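Side-chain contact in lantibiotic dehydratase (Microbispora corallina, PDB 5EHK), which probably dehydrates serine and threonine residues of the NAI-107 precursor peptide, in a tRNA-dependent reaction, during lantibiotic biosynthesis: residues V95-P100 and F143-G148. Numbering follows the deposited sequence.
Sequences VELASP and FGLFAG
Leu97 and Leu145 meet through their methyl groups: CD2 of Leu97 lies 3.7 Å from CD1 of Leu145, with CG of Leu145 a little farther off, and the two side chains run across each other at about a right angle. The CB of Leu97, on the last turn of helix 92-98, already points toward the loop formed by 143-146, and with CG anti to the backbone N the branched end continues out to it. One residue on, Ala98 sends its methyl toward the same loop and finds two aromatic rings. Its CB comes in at the edge of Phe146, close to the ring plane, 3.8 Å from CE2. Against Phe143 the same CB is looser and oblique, with CE2 at 4.3 Å.

The Phe146 ring is brought to the helix by its side-chain torsion rather than by the direction of its CB: CG sits beside the backbone N (chi1 -65°), which brings the CE2 edge of the ring up to Ala98 CB. Helix 119-138 packs on this ring too, through Tyr132, whose ring is inclined to it by about 25°, and through Arg135 and Met136. Leu145 touches Glu93 and Ala94, one turn earlier on helix 92-98. The helix itself closes with a backbone bond from Ser99 N to Val95 O, 3.0 Å long. Ser99 then serves as N-cap of helix 100-110, its OG accepting from Leu102 N.

No hydrogen bond crosses between 95-100 and 143-148. The join between them is therefore made by methyl and ring contacts, a small, partly buried apolar patch in the N-terminal lantibiotic dehydratase region. Leu145 and Phe146 lie inside it and Phe143 at its open side, and it depends on apolar packing rather than directional bonds.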
# COMPACT_ATOMS: atom_id res chain seq x y z
N VAL A 95 21.16 -10.54 -42.57
CA VAL A 95 22.01 -9.68 -41.76
C VAL A 95 22.14 -8.28 -42.39
O VAL A 95 22.28 -7.29 -41.68
CB VAL A 95 23.39 -10.33 -41.43
CG1 VAL A 95 24.29 -9.36 -40.69
CG2 VAL A 95 23.19 -11.57 -40.58
N GLU A 96 22.07 -8.20 -43.71
CA GLU A 96 22.05 -6.90 -44.41
C GLU A 96 20.80 -6.09 -44.05
O GLU A 96 20.78 -4.86 -44.14
CB GLU A 96 22.11 -7.10 -45.93
CG GLU A 96 23.37 -6.56 -46.59
CD GLU A 96 23.99 -7.53 -47.58
OE1 GLU A 96 23.24 -8.22 -48.32
OE2 GLU A 96 25.24 -7.61 -47.62
N LEU A 97 19.76 -6.80 -43.62
CA LEU A 97 18.49 -6.19 -43.31
C LEU A 97 18.38 -5.84 -41.82
O LEU A 97 17.94 -4.75 -41.48
CB LEU A 97 17.39 -7.15 -43.71
CG LEU A 97 15.97 -6.64 -43.62
CD1 LEU A 97 15.82 -5.41 -44.49
CD2 LEU A 97 15.05 -7.73 -44.09
N ALA A 98 18.79 -6.76 -40.95
CA ALA A 98 18.64 -6.56 -39.50
C ALA A 98 19.72 -5.67 -38.91
O ALA A 98 19.48 -4.94 -37.95
CB ALA A 98 18.60 -7.91 -38.76
N SER A 99 20.91 -5.75 -39.47
CA SER A 99 22.03 -4.99 -38.93
C SER A 99 22.97 -4.60 -40.06
O SER A 99 23.96 -5.29 -40.31
CB SER A 99 22.77 -5.83 -37.88
OG SER A 99 23.94 -5.18 -37.44
N PRO A 100 22.68 -3.49 -40.76
CA PRO A 100 23.59 -3.08 -41.83
C PRO A 100 25.01 -2.91 -41.32
O PRO A 100 25.94 -3.23 -42.05
CB PRO A 100 22.99 -1.75 -42.33
CG PRO A 100 22.06 -1.30 -41.24
CD PRO A 100 21.53 -2.57 -40.63
N PHE A 143 10.46 -12.48 -37.53
CA PHE A 143 11.29 -11.30 -37.55
C PHE A 143 11.46 -10.82 -39.01
O PHE A 143 10.47 -10.54 -39.68
CB PHE A 143 12.62 -11.53 -36.82
CG PHE A 143 13.40 -10.27 -36.56
CD1 PHE A 143 12.77 -9.02 -36.65
CD2 PHE A 143 14.74 -10.31 -36.26
CE1 PHE A 143 13.46 -7.84 -36.43
CE2 PHE A 143 15.46 -9.13 -36.03
CZ PHE A 143 14.81 -7.90 -36.12
N GLY A 144 12.69 -10.71 -39.50
CA GLY A 144 12.88 -10.17 -40.84
C GLY A 144 12.92 -11.27 -41.88
O GLY A 144 11.88 -11.73 -42.36
N LEU A 145 14.13 -11.70 -42.23
CA LEU A 145 14.30 -12.89 -43.06
C LEU A 145 14.72 -14.10 -42.24
O LEU A 145 15.13 -15.12 -42.79
CB LEU A 145 15.33 -12.64 -44.16
CG LEU A 145 14.84 -11.70 -45.25
CD1 LEU A 145 16.01 -10.91 -45.81
CD2 LEU A 145 14.14 -12.53 -46.32
N PHE A 146 14.60 -13.99 -40.92
CA PHE A 146 14.97 -15.09 -40.04
C PHE A 146 13.81 -16.04 -39.84
O PHE A 146 14.01 -17.25 -39.71
CB PHE A 146 15.44 -14.54 -38.70
CG PHE A 146 16.69 -13.73 -38.79
CD1 PHE A 146 17.93 -14.33 -38.65
CD2 PHE A 146 16.63 -12.37 -39.03
CE1 PHE A 146 19.09 -13.60 -38.74
CE2 PHE A 146 17.79 -11.63 -39.12
CZ PHE A 146 19.02 -12.24 -38.98
N ALA A 147 12.60 -15.51 -39.82
CA ALA A 147 11.44 -16.34 -39.53
C ALA A 147 10.16 -15.72 -40.05
O ALA A 147 10.12 -14.52 -40.35
CB ALA A 147 11.33 -16.59 -38.04
N GLY A 148 9.11 -16.54 -40.16
CA GLY A 148 7.88 -16.08 -40.76
C GLY A 148 6.70 -16.97 -40.48
O GLY A 148 6.79 -17.84 -39.62